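Local coordinates for conserved domain protein (Streptococcus pneumoniae, PDB 2FI0) that is of unknown function, a small, mostly helical single-chain protein assigned to the DUF1858 family, at residues 7-12 / 74-80; 22-28 / 69-75. All coordinates share one frame; numbering follows the deposited sequence.

Interaction 1. Residues 7-12 / 74-80; sequences NIIDVS and GYEVIGL
The ring of Y75 and the amide of N7 are the flat groups of this contact. I9 lies over one face of the ring with its CD1 methyl, displaced toward the rim; the modelled approach is closer than carbons can sit, so its exact height is doubtful. Near the ring plane, at the edge, sits the carbonyl O of N7. The N7 amide stands almost perpendicular to the ring, with OD1 3.7 Å from CE1 of Y75. I9 holds CG1 anti to its carbonyl carbon (chi1 -68°), and the extended chain beyond carries CD1 over the ring.

From these groups the contact continues as a parallel ladder pairing I8 with E76, I9 with V77 and D10 with I78. Its bonds show the parallel pattern, in which I9 both gives and accepts: I9 N donates to E76 O at 2.8 Å, and I9 O receives I78 N with an N-H...O angle of 167°. E76 N to N7 O and V11 N to I78 O complete the set of four. On the face bearing I8, D10 and I78, CD1 of I78 reaches CG2 of I8 at 3.7 Å, while its CG1 packs against CB of D10. At the end of strand 8-10, D10 OD1 accepts from both N and OG of S12 on one face of its carboxylate, the backbone bond making an Asx turn. G79 CA passes this oxygen at 3.6 Å, and positive phi (80°) marks the turn of the chain there. V11 spreads its two methyls, CG1 meeting CG1 of V77 and CG2 lying 3.6 Å from CD1 of L80.

The pair brings together strands near the two ends of the chain: I9 and V77 lean on L70 of helix 63-72, L80 reaches M63 and V67 of the same helix, and V11 touches L52 and K53 of helix 52-59.

Interaction 2. Residues 22-28 / 69-75; sequences HPEVLEI and TLEANGY
A Schellman motif ends helix 63-72 here, and the chain leaving it brings Y75 against the turn and short helix that follow H22. The motif is evidenced by Y75 N bonding to L70 O, G74 N bonding to E71 O, and the positive phi of G74. Across the contact, Y75 OH donates to E24 OE2 at 2.8 Å, using the anti lone pair of that oxygen; carboxylate and ring lie only 14° from coplanar. E24 reaches it through a chain bent at chi2 (76°). The edge of Y75 points at the face of H22 in a T-shaped pair, centroids 5.8 Å apart and planes at 84°. V25 CG2 lies over one face of the Y75 ring, offset toward the rim, 4.2 Å from the centroid and on the side that also faces I9; it meets CD2 of L70 at 3.6 Å. Farther along, I28 sends CD1 to CB of N73 at 3.5 Å and CG2 to CG2 of T69 at 3.7 Å. The N73 amide is itself tied back, ND2 donating to T69 O from above the carbonyl plane.

The chemistry is therefore divided: a single polar bond fixes the outer end of a buried tyrosine, while a methyl of V25 lies over one face of its ring and the imidazole of H22 takes an edge. Such a bond satisfies the hydroxyl within the packing and would probably favour a charged E24.

How the interactions relate
Both interactions draw on Y75, but they hold different elements by different means. Interaction 1 rests mainly on backbone bonds, joining strands 8-10 and 76-78 near the chain's two ends; interaction 2 depends on side chains, setting the end of helix 63-72 against helix 26-29 and the turn leading into it. In interaction 1, I9 and V11 are buried, I78 and L80 exposed; in interaction 2, H22, V25 and L70 are buried, E24 and N73 exposed. The larger area of interaction 1, 590 Å² against 317 Å², is consistent with two strands side by side. They meet in an apolar patch of I9, V25 and L70, and interaction 2 is nested in the loop closed by interaction 1.

Interaction 1. Residues 7-12 / 74-80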
loop_
_atom_site.group_PDB
_atom_site.type_symbol
_atom_site.label_atom_id
_atom_site.label_comp_id
_atom_site.label_asym_id
_atom_site.label_seq_id
_atom_site.Cartn_x
_atom_site.Cartn_y
_atom_site.Cartn_z
ATOM N N ASN A 7 -6.578 10.807 -3.718
ATOM C CA ASN A 7 -5.845 10.130 -2.649
ATOM C C ASN A 7 -6.599 8.941 -2.025
ATOM O O ASN A 7 -6.536 8.709 -0.835
ATOM C CB ASN A 7 -5.374 11.155 -1.592
ATOM C CG ASN A 7 -4.408 12.198 -2.175
ATOM O OD1 ASN A 7 -3.319 11.863 -2.649
ATOM N ND2 ASN A 7 -4.829 13.466 -2.175
ATOM N N ILE A 8 -7.273 8.171 -2.871
ATOM C CA ILE A 8 -7.990 6.971 -2.460
ATOM C C ILE A 8 -7.066 5.776 -2.709
ATOM O O ILE A 8 -6.507 5.643 -3.798
ATOM C CB ILE A 8 -9.315 6.821 -3.253
ATOM C CG1 ILE A 8 -10.265 7.977 -2.919
ATOM C CG2 ILE A 8 -9.980 5.480 -2.982
ATOM C CD1 ILE A 8 -11.349 8.162 -3.952
ATOM N N ILE A 9 -6.902 4.934 -1.693
ATOM C CA ILE A 9 -6.057 3.753 -1.773
ATOM C C ILE A 9 -6.897 2.511 -1.520
ATOM O O ILE A 9 -7.579 2.403 -0.516
ATOM C CB ILE A 9 -4.866 3.834 -0.794
ATOM C CG1 ILE A 9 -3.917 4.935 -1.267
ATOM C CG2 ILE A 9 -4.139 2.464 -0.702
ATOM C CD1 ILE A 9 -2.781 5.252 -0.318
ATOM N N ASP A 10 -6.849 1.592 -2.472
ATOM C CA ASP A 10 -7.569 0.339 -2.391
ATOM C C ASP A 10 -6.569 -0.722 -1.909
ATOM O O ASP A 10 -5.555 -0.976 -2.561
ATOM C CB ASP A 10 -8.140 0.002 -3.774
ATOM C CG ASP A 10 -9.135 -1.143 -3.740
ATOM O OD1 ASP A 10 -9.032 -2.003 -2.843
ATOM O OD2 ASP A 10 -10.020 -1.185 -4.626
ATOM N N VAL A 11 -6.846 -1.321 -0.752
ATOM C CA VAL A 11 -5.924 -2.295 -0.172
ATOM C C VAL A 11 -6.145 -3.685 -0.773
ATOM O O VAL A 11 -5.452 -4.626 -0.410
ATOM C CB VAL A 11 -6.010 -2.343 1.396
ATOM C CG1 VAL A 11 -5.582 -1.016 2.001
ATOM C CG2 VAL A 11 -7.410 -2.728 1.886
ATOM N N SER A 12 -7.111 -3.806 -1.685
ATOM C CA SER A 12 -7.447 -5.090 -2.287
ATOM C C SER A 12 -6.887 -5.307 -3.683
ATOM O O SER A 12 -7.120 -6.354 -4.254
ATOM C CB SER A 12 -8.963 -5.296 -2.316
ATOM O OG SER A 12 -9.573 -4.535 -3.344
ATOM N N GLY A 74 -3.011 11.546 4.670
ATOM C CA GLY A 74 -3.936 12.193 3.738
ATOM C C GLY A 74 -4.777 11.283 2.853
ATOM O O GLY A 74 -5.555 11.769 2.023
ATOM N N TYR A 75 -4.660 9.976 3.032
ATOM C CA TYR A 75 -5.346 9.039 2.158
ATOM C C TYR A 75 -6.655 8.546 2.752
ATOM O O TYR A 75 -6.813 8.471 3.958
ATOM C CB TYR A 75 -4.432 7.868 1.813
ATOM C CG TYR A 75 -3.188 8.298 1.073
ATOM C CD1 TYR A 75 -3.192 8.423 -0.315
ATOM C CD2 TYR A 75 -2.017 8.591 1.755
ATOM C CE1 TYR A 75 -2.059 8.826 -1.000
ATOM C CE2 TYR A 75 -0.884 9.005 1.087
ATOM C CZ TYR A 75 -0.907 9.123 -0.293
ATOM O OH TYR A 75 0.220 9.510 -0.968
ATOM N N GLU A 76 -7.584 8.215 1.867
ATOM C CA GLU A 76 -8.793 7.509 2.204
ATOM C C GLU A 76 -8.664 6.073 1.740
ATOM O O GLU A 76 -8.344 5.825 0.591
ATOM C CB GLU A 76 -9.975 8.177 1.503
ATOM C CG GLU A 76 -11.262 8.066 2.268
ATOM C CD GLU A 76 -11.227 8.872 3.569
ATOM O OE1 GLU A 76 -10.977 10.104 3.512
ATOM O OE2 GLU A 76 -11.427 8.257 4.632
ATOM N N VAL A 77 -8.945 5.124 2.635
ATOM C CA VAL A 77 -8.706 3.731 2.361
ATOM C C VAL A 77 -9.992 2.992 2.007
ATOM O O VAL A 77 -11.000 3.160 2.661
ATOM C CB VAL A 77 -8.042 3.077 3.564
ATOM C CG1 VAL A 77 -7.804 1.598 3.302
ATOM C CG2 VAL A 77 -6.727 3.796 3.883
ATOM N N ILE A 78 -9.945 2.160 0.971
ATOM C CA ILE A 78 -11.091 1.335 0.597
ATOM C C ILE A 78 -10.630 -0.098 0.403
ATOM O O ILE A 78 -9.441 -0.369 0.461
ATOM C CB ILE A 78 -11.819 1.874 -0.674
ATOM C CG1 ILE A 78 -10.928 1.802 -1.921
ATOM C CG2 ILE A 78 -12.287 3.322 -0.451
ATOM C CD1 ILE A 78 -11.664 2.170 -3.199
ATOM N N GLY A 79 -11.575 -1.004 0.185
ATOM C CA GLY A 79 -11.275 -2.403 -0.088
ATOM C C GLY A 79 -10.947 -3.265 1.123
ATOM O O GLY A 79 -10.416 -4.365 0.969
ATOM N N LEU A 80 -11.236 -2.754 2.315
ATOM C CA LEU A 80 -11.094 -3.498 3.578
ATOM C C LEU A 80 -12.064 -4.673 3.671
ATOM O O LEU A 80 -13.110 -4.658 3.025
ATOM C CB LEU A 80 -11.391 -2.554 4.755
ATOM C CG LEU A 80 -10.307 -1.752 5.501
ATOM C CD1 LEU A 80 -8.922 -2.016 5.031
ATOM C CD2 LEU A 80 -10.592 -0.273 5.463
#

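Interaction 2. Residues 22-28 / 69-75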
loop_
_atom_site.group_PDB
_atom_site.type_symbol
_atom_site.label_atom_id
_atom_site.label_comp_id
_atom_site.label_asym_id
_atom_site.label_seq_id
_atom_site.Cartn_x
_atom_site.Cartn_y
_atom_site.Cartn_z
ATOM N N HIS A 22 -0.190 6.366 -7.122
ATOM C CA HIS A 22 0.253 7.275 -6.062
ATOM C C HIS A 22 1.753 7.127 -5.760
ATOM O O HIS A 22 2.108 6.523 -4.740
ATOM C CB HIS A 22 -0.527 6.989 -4.773
ATOM C CG HIS A 22 -2.014 7.079 -4.920
ATOM N ND1 HIS A 22 -2.818 5.963 -4.989
ATOM C CD2 HIS A 22 -2.845 8.147 -4.997
ATOM C CE1 HIS A 22 -4.079 6.338 -5.101
ATOM N NE2 HIS A 22 -4.124 7.658 -5.101
ATOM N N PRO A 23 2.640 7.670 -6.630
ATOM C CA PRO A 23 4.093 7.507 -6.407
ATOM C C PRO A 23 4.559 7.965 -5.016
ATOM O O PRO A 23 5.437 7.347 -4.426
ATOM C CB PRO A 23 4.739 8.356 -7.518
ATOM C CG PRO A 23 3.681 8.551 -8.559
ATOM C CD PRO A 23 2.337 8.404 -7.871
ATOM N N GLU A 24 3.937 9.017 -4.497
ATOM C CA GLU A 24 4.244 9.562 -3.157
ATOM C C GLU A 24 3.959 8.598 -1.996
ATOM O O GLU A 24 4.488 8.781 -0.895
ATOM C CB GLU A 24 3.451 10.851 -2.872
ATOM C CG GLU A 24 2.734 11.499 -4.073
ATOM C CD GLU A 24 1.446 10.754 -4.492
ATOM O OE1 GLU A 24 1.235 10.638 -5.734
ATOM O OE2 GLU A 24 0.661 10.303 -3.598
ATOM N N VAL A 25 3.104 7.604 -2.211
ATOM C CA VAL A 25 2.768 6.672 -1.135
ATOM C C VAL A 25 3.879 5.644 -0.884
ATOM O O VAL A 25 3.899 5.026 0.173
ATOM C CB VAL A 25 1.409 5.965 -1.383
ATOM C CG1 VAL A 25 1.569 4.752 -2.281
ATOM C CG2 VAL A 25 0.750 5.569 -0.046
ATOM N N LEU A 26 4.811 5.478 -1.830
ATOM C CA LEU A 26 5.887 4.485 -1.678
ATOM C C LEU A 26 6.724 4.720 -0.410
ATOM O O LEU A 26 7.020 3.782 0.324
ATOM C CB LEU A 26 6.791 4.457 -2.920
ATOM C CG LEU A 26 7.920 3.418 -2.939
ATOM C CD1 LEU A 26 7.365 2.009 -2.749
ATOM C CD2 LEU A 26 8.722 3.518 -4.225
ATOM N N GLU A 27 7.070 5.976 -0.150
ATOM C CA GLU A 27 7.837 6.368 1.039
ATOM C C GLU A 27 7.147 5.945 2.350
ATOM O O GLU A 27 7.811 5.654 3.357
ATOM C CB GLU A 27 8.030 7.885 1.033
ATOM C CG GLU A 27 8.798 8.446 2.226
ATOM C CD GLU A 27 8.893 9.969 2.210
ATOM O OE1 GLU A 27 7.883 10.632 1.870
ATOM O OE2 GLU A 27 9.976 10.497 2.552
ATOM N N ILE A 28 5.817 5.921 2.326
ATOM C CA ILE A 28 5.043 5.481 3.471
ATOM C C ILE A 28 5.072 3.964 3.577
ATOM O O ILE A 28 5.325 3.429 4.647
ATOM C CB ILE A 28 3.584 5.976 3.388
ATOM C CG1 ILE A 28 3.552 7.510 3.431
ATOM C CG2 ILE A 28 2.777 5.385 4.534
ATOM C CD1 ILE A 28 2.262 8.116 2.944
ATOM N N THR A 69 -1.930 4.814 9.418
ATOM C CA THR A 69 -0.794 5.514 8.812
ATOM C C THR A 69 -1.202 6.199 7.510
ATOM O O THR A 69 -0.890 7.372 7.288
ATOM C CB THR A 69 0.376 4.547 8.562
ATOM O OG1 THR A 69 0.712 3.879 9.782
ATOM C CG2 THR A 69 1.599 5.302 8.055
ATOM N N LEU A 70 -1.928 5.473 6.670
ATOM C CA LEU A 70 -2.393 6.035 5.418
ATOM C C LEU A 70 -3.337 7.205 5.631
ATOM O O LEU A 70 -3.173 8.248 5.001
ATOM C CB LEU A 70 -3.031 4.952 4.537
ATOM C CG LEU A 70 -2.064 3.930 3.919
ATOM C CD1 LEU A 70 -2.853 2.802 3.225
ATOM C CD2 LEU A 70 -1.098 4.593 2.942
ATOM N N GLU A 71 -4.315 7.053 6.529
ATOM C CA GLU A 71 -5.206 8.168 6.875
ATOM C C GLU A 71 -4.448 9.374 7.437
ATOM O O GLU A 71 -4.733 10.489 7.060
ATOM C CB GLU A 71 -6.296 7.714 7.833
ATOM C CG GLU A 71 -7.243 6.698 7.214
ATOM C CD GLU A 71 -8.409 6.339 8.121
ATOM O OE1 GLU A 71 -8.266 6.364 9.365
ATOM O OE2 GLU A 71 -9.482 6.008 7.580
ATOM N N ALA A 72 -3.471 9.139 8.308
ATOM C CA ALA A 72 -2.630 10.213 8.868
ATOM C C ALA A 72 -1.796 10.969 7.829
ATOM O O ALA A 72 -1.331 12.054 8.103
ATOM C CB ALA A 72 -1.693 9.649 9.924
ATOM N N ASN A 73 -1.565 10.372 6.667
ATOM C CA ASN A 73 -0.811 11.018 5.601
ATOM C C ASN A 73 -1.705 11.505 4.446
ATOM O O ASN A 73 -1.218 11.833 3.368
ATOM C CB ASN A 73 0.280 10.074 5.110
ATOM C CG ASN A 73 1.421 9.932 6.107
ATOM O OD1 ASN A 73 2.309 10.794 6.182
ATOM N ND2 ASN A 73 1.406 8.841 6.883
ATOM N N GLY A 74 -3.011 11.546 4.670
ATOM C CA GLY A 74 -3.936 12.193 3.738
ATOM C C GLY A 74 -4.777 11.283 2.853
ATOM O O GLY A 74 -5.555 11.769 2.023
ATOM N N TYR A 75 -4.660 9.976 3.032
ATOM C CA TYR A 75 -5.346 9.039 2.158
ATOM C C TYR A 75 -6.655 8.546 2.752
ATOM O O TYR A 75 -6.813 8.471 3.958
ATOM C CB TYR A 75 -4.432 7.868 1.813
ATOM C CG TYR A 75 -3.188 8.298 1.073
ATOM C CD1 TYR A 75 -3.192 8.423 -0.315
ATOM C CD2 TYR A 75 -2.017 8.591 1.755
ATOM C CE1 TYR A 75 -2.059 8.826 -1.000
ATOM C CE2 TYR A 75 -0.884 9.005 1.087
ATOM C CZ TYR A 75 -0.907 9.123 -0.293
ATOM O OH TYR A 75 0.220 9.510 -0.968
#